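Local coordinates for UDP-glucose:anthocyanidin 3-O-glucosyltransferase (Clitoria ternatea, PDB 4REM), which belongs to the plant UDP-glycosyltransferase family of GT-B fold, in which two Rossmann-like domains face each other across a cleft, at residues 19-24 and 132-137; 10-15 and 80-85; 116-121 and 193-198. All coordinates share one frame; numbering follows the deposited sequence.

Interaction 1: residues 19-24 and 132-137. With DLM (3,5,7-trihydroxy-2-(3,4,5-trihydroxyphenyl)chromenium), chain B.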
loop_
_atom_site.group_PDB
_atom_site.type_symbol
_atom_site.label_atom_id
_atom_site.label_comp_id
_atom_site.label_asym_id
_atom_site.label_seq_id
_atom_site.Cartn_x
_atom_site.Cartn_y
_atom_site.Cartn_z
ATOM N N PRO A 19 5.058 7.741 -1.868
ATOM C CA PRO A 19 5.389 7.485 -3.279
ATOM C C PRO A 19 4.204 7.275 -4.249
ATOM O O PRO A 19 4.277 7.805 -5.360
ATOM C CB PRO A 19 6.265 6.226 -3.211
ATOM C CG PRO A 19 6.858 6.258 -1.845
ATOM C CD PRO A 19 5.775 6.814 -0.971
ATOM N N PRO A 20 3.149 6.525 -3.859
ATOM C CA PRO A 20 2.099 6.296 -4.860
ATOM C C PRO A 20 1.346 7.567 -5.255
ATOM O O PRO A 20 0.846 7.651 -6.376
ATOM C CB PRO A 20 1.139 5.328 -4.152
ATOM C CG PRO A 20 1.932 4.725 -3.048
ATOM C CD PRO A 20 2.851 5.809 -2.604
ATOM N N LEU A 21 1.260 8.536 -4.349
ATOM C CA LEU A 21 0.579 9.791 -4.656
ATOM C C LEU A 21 1.466 10.716 -5.488
ATOM O O LEU A 21 0.974 11.441 -6.353
ATOM C CB LEU A 21 0.108 10.490 -3.380
ATOM C CG LEU A 21 -0.766 11.724 -3.598
ATOM C CD1 LEU A 21 -1.866 11.405 -4.588
ATOM C CD2 LEU A 21 -1.364 12.197 -2.296
ATOM N N LEU A 22 2.770 10.688 -5.228
ATOM C CA LEU A 22 3.712 11.444 -6.044
ATOM C C LEU A 22 3.731 10.876 -7.459
ATOM O O LEU A 22 3.798 11.618 -8.437
ATOM C CB LEU A 22 5.116 11.409 -5.438
ATOM C CG LEU A 22 6.151 12.242 -6.196
ATOM C CD1 LEU A 22 5.757 13.707 -6.163
ATOM C CD2 LEU A 22 7.555 12.042 -5.645
ATOM N N ASN A 23 3.658 9.553 -7.554
ATOM C CA ASN A 23 3.623 8.867 -8.839
ATOM C C ASN A 23 2.432 9.320 -9.682
ATOM O O ASN A 23 2.543 9.477 -10.898
ATOM C CB ASN A 23 3.562 7.355 -8.617
ATOM C CG ASN A 23 3.893 6.566 -9.865
ATOM O OD1 ASN A 23 4.832 6.896 -10.587
ATOM N ND2 ASN A 23 3.120 5.518 -10.127
ATOM N N LEU A 24 1.295 9.535 -9.027
ATOM C CA LEU A 24 0.088 9.981 -9.718
ATOM C C LEU A 24 0.183 11.437 -10.163
ATOM O O LEU A 24 -0.201 11.777 -11.282
ATOM C CB LEU A 24 -1.143 9.783 -8.832
ATOM C CG LEU A 24 -2.454 10.335 -9.394
ATOM C CD1 LEU A 24 -2.786 9.673 -10.723
ATOM C CD2 LEU A 24 -3.599 10.175 -8.399
ATOM N N ILE A 132 -11.012 14.940 -4.556
ATOM C CA ILE A 132 -10.682 13.633 -5.106
ATOM C C ILE A 132 -9.907 12.801 -4.092
ATOM O O ILE A 132 -8.782 13.133 -3.729
ATOM C CB ILE A 132 -9.875 13.769 -6.410
ATOM C CG1 ILE A 132 -10.705 14.499 -7.465
ATOM C CG2 ILE A 132 -9.444 12.402 -6.920
ATOM C CD1 ILE A 132 -9.911 14.968 -8.665
ATOM N N ALA A 133 -10.522 11.719 -3.631
ATOM C CA ALA A 133 -9.879 10.834 -2.669
ATOM C C ALA A 133 -8.940 9.854 -3.370
ATOM O O ALA A 133 -9.309 9.236 -4.370
ATOM C CB ALA A 133 -10.925 10.088 -1.856
ATOM N N PHE A 134 -7.726 9.719 -2.843
ATOM C CA PHE A 134 -6.764 8.760 -3.373
ATOM C C PHE A 134 -6.649 7.564 -2.433
ATOM O O PHE A 134 -6.552 7.732 -1.216
ATOM C CB PHE A 134 -5.399 9.424 -3.567
ATOM C CG PHE A 134 -4.329 8.486 -4.047
ATOM C CD1 PHE A 134 -4.382 7.943 -5.323
ATOM C CD2 PHE A 134 -3.260 8.157 -3.228
ATOM C CE1 PHE A 134 -3.394 7.083 -5.770
ATOM C CE2 PHE A 134 -2.267 7.298 -3.668
ATOM C CZ PHE A 134 -2.336 6.759 -4.940
ATOM N N TRP A 135 -6.658 6.361 -3.002
ATOM C CA TRP A 135 -6.671 5.135 -2.207
ATOM C C TRP A 135 -5.526 4.185 -2.562
ATOM O O TRP A 135 -5.645 3.374 -3.485
ATOM C CB TRP A 135 -8.013 4.426 -2.373
ATOM C CG TRP A 135 -8.228 3.311 -1.409
ATOM C CD1 TRP A 135 -8.037 1.981 -1.639
ATOM C CD2 TRP A 135 -8.676 3.423 -0.057
ATOM N NE1 TRP A 135 -8.339 1.258 -0.514
ATOM C CE2 TRP A 135 -8.740 2.126 0.478
ATOM C CE3 TRP A 135 -9.038 4.501 0.761
ATOM C CZ2 TRP A 135 -9.147 1.869 1.787
ATOM C CZ3 TRP A 135 -9.440 4.249 2.059
ATOM C CH2 TRP A 135 -9.489 2.946 2.561
ATOM N N PRO A 136 -4.410 4.285 -1.821
ATOM C CA PRO A 136 -3.224 3.450 -2.034
ATOM C C PRO A 136 -3.234 2.188 -1.173
ATOM O O PRO A 136 -2.241 1.461 -1.146
ATOM C CB PRO A 136 -2.093 4.367 -1.577
ATOM C CG PRO A 136 -2.705 5.134 -0.446
ATOM C CD PRO A 136 -4.160 5.333 -0.813
ATOM N N ASN A 137 -4.336 1.935 -0.476
ATOM C CA ASN A 137 -4.434 0.769 0.390
ATOM C C ASN A 137 -4.966 -0.440 -0.373
ATOM O O ASN A 137 -5.096 -0.391 -1.597
ATOM C CB ASN A 137 -5.330 1.079 1.586
ATOM C CG ASN A 137 -5.000 2.414 2.228
ATOM O OD1 ASN A 137 -5.832 3.321 2.268
ATOM N ND2 ASN A 137 -3.778 2.542 2.731
HETATM O O12 DLM B . -3.048 1.560 8.860
HETATM C C11 DLM B . -2.084 2.095 8.042
HETATM C C14 DLM B . -0.868 2.640 8.720
HETATM C C15 DLM B . 0.101 3.384 8.045
HETATM C C1 DLM B . -6.611 -0.059 7.265
HETATM C C2 DLM B . -5.694 0.459 6.356
HETATM O O21 DLM B . 2.162 4.604 8.016
HETATM O O22 DLM B . 0.435 2.553 12.157
HETATM C C3 DLM B . -4.426 1.040 6.872
HETATM C C18 DLM B . 0.343 2.829 10.824
HETATM C C19 DLM B . -0.742 2.376 10.082
HETATM C C17 DLM B . 1.395 3.622 10.146
HETATM O O24 DLM B . 2.475 4.087 10.836
HETATM C C16 DLM B . 1.228 3.884 8.696
HETATM C C10 DLM B . -2.295 2.106 6.557
HETATM O O27 DLM B . -1.373 2.619 5.695
HETATM C C9 DLM B . -3.465 1.574 6.024
HETATM C C4 DLM B . -4.201 1.039 8.337
HETATM C C5 DLM B . -5.181 0.501 9.163
HETATM C C6 DLM B . -6.358 -0.037 8.637
HETATM O O29 DLM B . -7.287 -0.554 9.490
HETATM O O30 DLM B . -5.955 0.433 5.019
#
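Within helix 18-31, Pro20 O accepts a hydrogen bond from Leu24 N at 3.3 Å. The same oxygen is in van der Waals contact with Phe134 across the interface, Phe134 CZ lying 3.6 Å from Pro20 O in an oblique approach. Apart from this oxygen, the joint between the helix and strand 131-135 is carried by apolar groups, and Phe134 is its centre. With CG anti to the backbone N (chi1 177°), the phenyl group reaches out from the strand and slides alongside Leu21 and Leu24, which run the other way. Leu21 CD1 lies over one ring face, 4.1 Å from the Phe134 centroid and 23° off the normal, a CH-pi contact displaced toward the rim. The opposite face is backed by the nitrogen of Pro136, two residues further along the chain. Pro20 CB meets the ring edge in its plane, 3.8 Å from Phe134 CZ, while Leu24 CD2 comes in obliquely at 3.9 Å from Phe134 CD1. This is helix-on-sheet packing in the N-terminal Rossmann-like domain of the GT-B fold, whose sheet strands all come from the first part of the chain. The axes of helix 19-24 and strand 132-135 come within 9.8 Å, their N-to-C directions 128° apart, and strand 131-135 lies between 110-114 and 208-211 in a parallel sheet. Leu21 also rests on Ile112, and Leu24 on Val210, spreading the helix over three adjacent strands. Beyond the strand end, Pro136 CB lies 4.2 Å from Pro20 CB. The chain then turns to Asn137, whose side chain lies against the bound DLM, with ND2 of Asn137 3.4 Å from DLM C9, and also touches His17 and Asp367.

Interaction 2: residues 10-15 and 80-85. With DLM (3,5,7-trihydroxy-2-(3,4,5-trihydroxyphenyl)chromenium), chain B.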
loop_
_atom_site.group_PDB
_atom_site.type_symbol
_atom_site.label_atom_id
_atom_site.label_comp_id
_atom_site.label_asym_id
_atom_site.label_seq_id
_atom_site.Cartn_x
_atom_site.Cartn_y
_atom_site.Cartn_z
ATOM N N PHE A 10 -2.807 16.694 -1.022
ATOM C CA PHE A 10 -2.623 16.406 0.395
ATOM C C PHE A 10 -2.341 14.920 0.629
ATOM O O PHE A 10 -3.268 14.108 0.693
ATOM C CB PHE A 10 -3.858 16.824 1.199
ATOM C CG PHE A 10 -4.057 18.316 1.294
ATOM C CD1 PHE A 10 -3.261 19.083 2.132
ATOM C CD2 PHE A 10 -5.056 18.947 0.566
ATOM C CE1 PHE A 10 -3.447 20.452 2.231
ATOM C CE2 PHE A 10 -5.248 20.314 0.661
ATOM C CZ PHE A 10 -4.444 21.066 1.495
ATOM N N PRO A 11 -1.058 14.558 0.762
ATOM C CA PRO A 11 -0.717 13.165 1.054
ATOM C C PRO A 11 -0.925 12.842 2.522
ATOM O O PRO A 11 -0.913 13.754 3.349
ATOM C CB PRO A 11 0.779 13.110 0.740
ATOM C CG PRO A 11 1.266 14.494 1.048
ATOM C CD PRO A 11 0.142 15.402 0.608
ATOM N N PHE A 12 -1.140 11.568 2.833
ATOM C CA PHE A 12 -0.990 11.092 4.195
ATOM C C PHE A 12 0.518 11.026 4.391
ATOM O O PHE A 12 1.178 10.137 3.856
ATOM C CB PHE A 12 -1.633 9.716 4.355
ATOM C CG PHE A 12 -1.849 9.305 5.786
ATOM C CD1 PHE A 12 -2.470 10.161 6.685
ATOM C CD2 PHE A 12 -1.449 8.054 6.227
ATOM C CE1 PHE A 12 -2.673 9.782 8.000
ATOM C CE2 PHE A 12 -1.650 7.666 7.538
ATOM C CZ PHE A 12 -2.264 8.532 8.426
ATOM N N PRO A 13 1.071 11.986 5.149
ATOM C CA PRO A 13 2.511 12.274 5.164
ATOM C C PRO A 13 3.342 11.204 5.859
ATOM O O PRO A 13 4.121 11.537 6.752
ATOM C CB PRO A 13 2.584 13.580 5.957
ATOM C CG PRO A 13 1.432 13.499 6.898
ATOM C CD PRO A 13 0.336 12.791 6.143
ATOM N N PHE A 14 3.193 9.947 5.454
ATOM C CA PHE A 14 3.921 8.859 6.095
ATOM C C PHE A 14 4.301 7.742 5.125
ATOM O O PHE A 14 3.454 7.241 4.383
ATOM C CB PHE A 14 3.100 8.268 7.246
ATOM C CG PHE A 14 2.649 9.283 8.261
ATOM C CD1 PHE A 14 3.488 9.673 9.293
ATOM C CD2 PHE A 14 1.382 9.842 8.183
ATOM C CE1 PHE A 14 3.071 10.605 10.228
ATOM C CE2 PHE A 14 0.961 10.773 9.113
ATOM C CZ PHE A 14 1.806 11.155 10.137
ATOM N N GLY A 15 5.580 7.367 5.148
ATOM C CA GLY A 15 6.104 6.204 4.444
ATOM C C GLY A 15 5.472 5.775 3.133
ATOM O O GLY A 15 5.595 6.464 2.124
ATOM N N GLU A 80 0.873 7.133 16.979
ATOM C CA GLU A 80 0.969 8.461 17.590
ATOM C C GLU A 80 1.222 9.599 16.599
ATOM O O GLU A 80 0.514 10.606 16.620
ATOM C CB GLU A 80 2.029 8.486 18.695
ATOM C CG GLU A 80 2.237 9.873 19.291
ATOM C CD GLU A 80 3.027 9.856 20.578
ATOM O OE1 GLU A 80 3.324 8.754 21.081
ATOM O OE2 GLU A 80 3.345 10.950 21.090
ATOM N N LYS A 81 2.227 9.441 15.741
ATOM C CA LYS A 81 2.543 10.463 14.747
ATOM C C LYS A 81 1.383 10.692 13.784
ATOM O O LYS A 81 1.162 11.811 13.325
ATOM C CB LYS A 81 3.814 10.106 13.971
ATOM C CG LYS A 81 5.116 10.371 14.723
ATOM C CD LYS A 81 6.327 10.097 13.838
ATOM C CE LYS A 81 7.628 10.211 14.616
ATOM N NZ LYS A 81 8.811 9.779 13.811
ATOM N N LEU A 82 0.645 9.628 13.482
ATOM C CA LEU A 82 -0.525 9.729 12.619
ATOM C C LEU A 82 -1.606 10.560 13.308
ATOM O O LEU A 82 -2.203 11.452 12.700
ATOM C CB LEU A 82 -1.071 8.340 12.278
ATOM C CG LEU A 82 -0.090 7.222 11.926
ATOM C CD1 LEU A 82 -0.844 5.942 11.612
ATOM C CD2 LEU A 82 0.805 7.596 10.766
ATOM N N ASP A 83 -1.850 10.259 14.581
ATOM C CA ASP A 83 -2.846 10.976 15.372
ATOM C C ASP A 83 -2.480 12.446 15.528
ATOM O O ASP A 83 -3.337 13.323 15.438
ATOM C CB ASP A 83 -2.990 10.338 16.754
ATOM C CG ASP A 83 -3.693 9.000 16.711
ATOM O OD1 ASP A 83 -4.442 8.752 15.746
ATOM O OD2 ASP A 83 -3.503 8.200 17.651
ATOM N N LEU A 84 -1.198 12.704 15.766
ATOM C CA LEU A 84 -0.708 14.064 15.952
ATOM C C LEU A 84 -0.887 14.926 14.699
ATOM O O LEU A 84 -1.272 16.090 14.794
ATOM C CB LEU A 84 0.751 14.053 16.412
ATOM C CG LEU A 84 0.953 13.624 17.864
ATOM C CD1 LEU A 84 2.428 13.540 18.218
ATOM C CD2 LEU A 84 0.230 14.581 18.796
ATOM N N PHE A 85 -0.621 14.352 13.528
ATOM C CA PHE A 85 -0.838 15.070 12.277
ATOM C C PHE A 85 -2.325 15.301 12.034
ATOM O O PHE A 85 -2.736 16.392 11.653
ATOM C CB PHE A 85 -0.224 14.331 11.086
ATOM C CG PHE A 85 -0.588 14.935 9.757
ATOM C CD1 PHE A 85 0.007 16.115 9.331
ATOM C CD2 PHE A 85 -1.537 14.333 8.940
ATOM C CE1 PHE A 85 -0.334 16.682 8.114
ATOM C CE2 PHE A 85 -1.882 14.895 7.723
ATOM C CZ PHE A 85 -1.277 16.069 7.308
HETATM O O12 DLM B . -3.048 1.560 8.860
HETATM C C11 DLM B . -2.084 2.095 8.042
HETATM C C14 DLM B . -0.868 2.640 8.720
HETATM C C15 DLM B . 0.101 3.384 8.045
HETATM C C1 DLM B . -6.611 -0.059 7.265
HETATM C C2 DLM B . -5.694 0.459 6.356
HETATM O O21 DLM B . 2.162 4.604 8.016
HETATM O O22 DLM B . 0.435 2.553 12.157
HETATM C C3 DLM B . -4.426 1.040 6.872
HETATM C C18 DLM B . 0.343 2.829 10.824
HETATM C C19 DLM B . -0.742 2.376 10.082
HETATM C C17 DLM B . 1.395 3.622 10.146
HETATM O O24 DLM B . 2.475 4.087 10.836
HETATM C C16 DLM B . 1.228 3.884 8.696
HETATM C C10 DLM B . -2.295 2.106 6.557
HETATM O O27 DLM B . -1.373 2.619 5.695
HETATM C C9 DLM B . -3.465 1.574 6.024
HETATM C C4 DLM B . -4.201 1.039 8.337
HETATM C C5 DLM B . -5.181 0.501 9.163
HETATM C C6 DLM B . -6.358 -0.037 8.637
HETATM O O29 DLM B . -7.287 -0.554 9.490
HETATM O O30 DLM B . -5.955 0.433 5.019
#
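Pro13, the centre of an inverse gamma turn, faces Phe85 of helix 80-86 with their CA atoms 8.3 Å apart, and Phe14 CA lies 7.9 Å from Leu82 CA. The turn is closed by Phe14 N bonding to Phe12 O at 2.6 Å, and it sets three successive side chains against the helix. Pro13 and Phe85 approach from opposite directions: Pro13 CG sits squarely over the ring, 3.5 Å from the Phe85 centroid and 4° off its normal, a CH-pi contact. Leu82 supplies a second. With CG beside the backbone N and anti to the carbonyl carbon (chi1 -42°), it brings CD2 over the middle of the Phe14 ring, 3.4 Å from the Phe14 centroid and 8° off the normal; Phe12 CZ is 4.0 Å from Leu82 CD2. The other branch of this leucine turns to the ligand, with Leu82 CD1 3.4 Å from DLM C18 on the trihydroxyphenyl ring. Phe85 CB meets the Phe14 ring at its edge, 3.9 Å from Phe14 CZ, while one face of the Phe12 ring receives Phe14 CD2. Leu82 CD2 is thus held against two phenyl rings that also pack on each other. Around it, the loop leaves the end of strand 6-10 toward helix 18-31; Pro13 and Phe85 share Thr42 of strand 36-42, Phe12 touches Asp114 at the end of strand 110-114, and Phe10 reaches helix 89-104.

Interaction 3: residues 116-121 and 193-198. With DLM (3,5,7-trihydroxy-2-(3,4,5-trihydroxyphenyl)chromenium), chain B.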
loop_
_atom_site.group_PDB
_atom_site.type_symbol
_atom_site.label_atom_id
_atom_site.label_comp_id
_atom_site.label_asym_id
_atom_site.label_seq_id
_atom_site.Cartn_x
_atom_site.Cartn_y
_atom_site.Cartn_z
ATOM N N PHE A 116 -7.292 9.284 3.854
ATOM C CA PHE A 116 -7.130 9.376 5.303
ATOM C C PHE A 116 -7.154 10.822 5.799
ATOM O O PHE A 116 -7.530 11.087 6.939
ATOM C CB PHE A 116 -5.837 8.684 5.753
ATOM C CG PHE A 116 -5.871 7.181 5.646
ATOM C CD1 PHE A 116 -7.027 6.516 5.258
ATOM C CD2 PHE A 116 -4.742 6.432 5.945
ATOM C CE1 PHE A 116 -7.051 5.132 5.160
ATOM C CE2 PHE A 116 -4.762 5.050 5.855
ATOM C CZ PHE A 116 -5.915 4.400 5.461
ATOM N N VAL A 117 -6.746 11.753 4.943
ATOM C CA VAL A 117 -6.779 13.172 5.285
ATOM C C VAL A 117 -8.197 13.710 5.095
ATOM O O VAL A 117 -8.465 14.494 4.184
ATOM C CB VAL A 117 -5.773 13.979 4.436
ATOM C CG1 VAL A 117 -5.580 15.377 5.004
ATOM C CG2 VAL A 117 -4.440 13.256 4.390
ATOM N N THR A 118 -9.101 13.282 5.971
ATOM C CA THR A 118 -10.517 13.621 5.854
ATOM C C THR A 118 -10.802 15.106 6.063
ATOM O O THR A 118 -11.848 15.602 5.650
ATOM C CB THR A 118 -11.381 12.786 6.818
ATOM O OG1 THR A 118 -10.866 12.898 8.149
ATOM C CG2 THR A 118 -11.377 11.328 6.406
ATOM N N SER A 119 -9.873 15.807 6.702
ATOM C CA SER A 119 -10.028 17.238 6.933
ATOM C C SER A 119 -9.961 18.030 5.629
ATOM O O SER A 119 -10.511 19.125 5.534
ATOM C CB SER A 119 -8.970 17.750 7.914
ATOM O OG SER A 119 -9.136 17.193 9.200
ATOM N N SER A 120 -9.289 17.470 4.626
ATOM C CA SER A 120 -9.131 18.135 3.337
ATOM C C SER A 120 -10.453 18.254 2.578
ATOM O O SER A 120 -10.560 19.027 1.627
ATOM C CB SER A 120 -8.090 17.410 2.480
ATOM O OG SER A 120 -8.499 16.088 2.190
ATOM N N LEU A 121 -11.453 17.484 3.001
ATOM C CA LEU A 121 -12.787 17.550 2.412
ATOM C C LEU A 121 -13.511 18.807 2.881
ATOM O O LEU A 121 -14.197 19.466 2.101
ATOM C CB LEU A 121 -13.592 16.297 2.770
ATOM C CG LEU A 121 -15.078 16.245 2.402
ATOM C CD1 LEU A 121 -15.279 16.438 0.912
ATOM C CD2 LEU A 121 -15.700 14.935 2.853
ATOM N N SER A 193 -8.210 5.725 14.000
ATOM C CA SER A 193 -9.263 4.737 13.782
ATOM C C SER A 193 -10.622 5.401 13.593
ATOM O O SER A 193 -11.456 4.914 12.828
ATOM C CB SER A 193 -9.318 3.733 14.937
ATOM O OG SER A 193 -9.803 4.335 16.123
ATOM N N ARG A 194 -10.844 6.511 14.292
ATOM C CA ARG A 194 -12.081 7.271 14.143
ATOM C C ARG A 194 -12.157 7.912 12.760
ATOM O O ARG A 194 -13.241 8.083 12.203
ATOM C CB ARG A 194 -12.197 8.346 15.228
ATOM C CG ARG A 194 -12.411 7.804 16.633
ATOM C CD ARG A 194 -12.573 8.928 17.649
ATOM N NE ARG A 194 -12.854 8.415 18.988
ATOM C CZ ARG A 194 -11.952 8.312 19.960
ATOM N NH1 ARG A 194 -10.699 8.699 19.755
ATOM N NH2 ARG A 194 -12.305 7.829 21.144
ATOM N N THR A 195 -10.995 8.261 12.218
ATOM C CA THR A 195 -10.905 8.842 10.884
ATOM C C THR A 195 -11.214 7.788 9.822
ATOM O O THR A 195 -11.956 8.047 8.874
ATOM C CB THR A 195 -9.512 9.448 10.624
ATOM O OG1 THR A 195 -9.283 10.536 11.528
ATOM C CG2 THR A 195 -9.406 9.953 9.205
ATOM N N LEU A 196 -10.644 6.598 9.993
ATOM C CA LEU A 196 -10.875 5.494 9.069
ATOM C C LEU A 196 -12.332 5.037 9.107
ATOM O O LEU A 196 -12.902 4.672 8.082
ATOM C CB LEU A 196 -9.940 4.322 9.386
ATOM C CG LEU A 196 -8.640 4.232 8.581
ATOM C CD1 LEU A 196 -7.870 5.537 8.624
ATOM C CD2 LEU A 196 -7.775 3.095 9.092
ATOM N N ASN A 197 -12.931 5.071 10.291
ATOM C CA ASN A 197 -14.325 4.678 10.443
ATOM C C ASN A 197 -15.301 5.758 9.972
ATOM O O ASN A 197 -16.513 5.598 10.090
ATOM C CB ASN A 197 -14.613 4.285 11.894
ATOM C CG ASN A 197 -13.831 3.061 12.334
ATOM O OD1 ASN A 197 -13.441 2.231 11.515
ATOM N ND2 ASN A 197 -13.599 2.945 13.639
ATOM N N SER A 198 -14.766 6.851 9.440
ATOM C CA SER A 198 -15.585 7.922 8.886
ATOM C C SER A 198 -15.621 7.848 7.360
ATOM O O SER A 198 -16.344 8.603 6.712
ATOM C CB SER A 198 -15.056 9.287 9.329
ATOM O OG SER A 198 -13.728 9.492 8.879
HETATM O O12 DLM B . -3.048 1.560 8.860
HETATM C C11 DLM B . -2.084 2.095 8.042
HETATM C C14 DLM B . -0.868 2.640 8.720
HETATM C C15 DLM B . 0.101 3.384 8.045
HETATM C C1 DLM B . -6.611 -0.059 7.265
HETATM C C2 DLM B . -5.694 0.459 6.356
HETATM O O21 DLM B . 2.162 4.604 8.016
HETATM O O22 DLM B . 0.435 2.553 12.157
HETATM C C3 DLM B . -4.426 1.040 6.872
HETATM C C18 DLM B . 0.343 2.829 10.824
HETATM C C19 DLM B . -0.742 2.376 10.082
HETATM C C17 DLM B . 1.395 3.622 10.146
HETATM O O24 DLM B . 2.475 4.087 10.836
HETATM C C16 DLM B . 1.228 3.884 8.696
HETATM C C10 DLM B . -2.295 2.106 6.557
HETATM O O27 DLM B . -1.373 2.619 5.695
HETATM C C9 DLM B . -3.465 1.574 6.024
HETATM C C4 DLM B . -4.201 1.039 8.337
HETATM C C5 DLM B . -5.181 0.501 9.163
HETATM C C6 DLM B . -6.358 -0.037 8.637
HETATM O O29 DLM B . -7.287 -0.554 9.490
HETATM O O30 DLM B . -5.955 0.433 5.019
HETATM O O HOH W 1 -13.233 12.173 9.417
#
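Leu196 divides its two methyls between Phe116 and the ligand. CD1 lies over one face of the phenyl ring, 3.7 Å from the Phe116 centroid and 16° off the normal, and CD2 of Leu196 comes within 3.5 Å of DLM C6. Phe116 turns its edge to the same ligand, with CE2 of Phe116 3.7 Å from DLM C9. Alongside, Thr195 CG2, held anti to the backbone N (chi1 -64° for the hydroxyl), packs beside Phe116 O and lies 3.5 Å from Thr118 OG1; the hydroxyl of Thr195 is turned back to Leu191 O within its own helix. A water lies 2.8 Å from Thr118 OG1 and can bridge to Ser198, although that hydroxyl is crowded in the model and its place is doubtful. Further out, Asp114 holds the backbone N of Phe116, and Val117, centre of an inverse gamma turn, is fixed through its carbonyl, which accepts from Ser120 OG (2.6 Å to Val117 O) and from Ser120 N. The two segments therefore meet chiefly by methyl-to-ring and methyl-to-oxygen contacts, consistent with a fit that depends mainly on shape, the polar link between them running through a water whose hold on Ser198 is uncertain.

All three interactions touch DLM, each from a different part of the same Rossmann-like domain, and offer it packing contacts, while DLM is hydrogen-bonded to His17 NE2, Asp181 OD2 and the carbonyl of Pro78. Interactions 2 and 3, with centres about 11 Å apart, join through Phe12 and Phe116, whose rings meet edge-to-face with Phe12 CD2 3.7 Å from Phe116 CD2. The centre of interaction 1 lies about 14 Å from that of interaction 2, which it reaches where Leu21 CD2 is 3.5 Å from Pro11 CA, and about 15 Å from that of interaction 3, where Asn137 OD1 is 3.4 Å from Phe116 CZ. Phe12, Phe116 and Asn137 thus touch in succession, with Leu82 and Leu196 packed on that row.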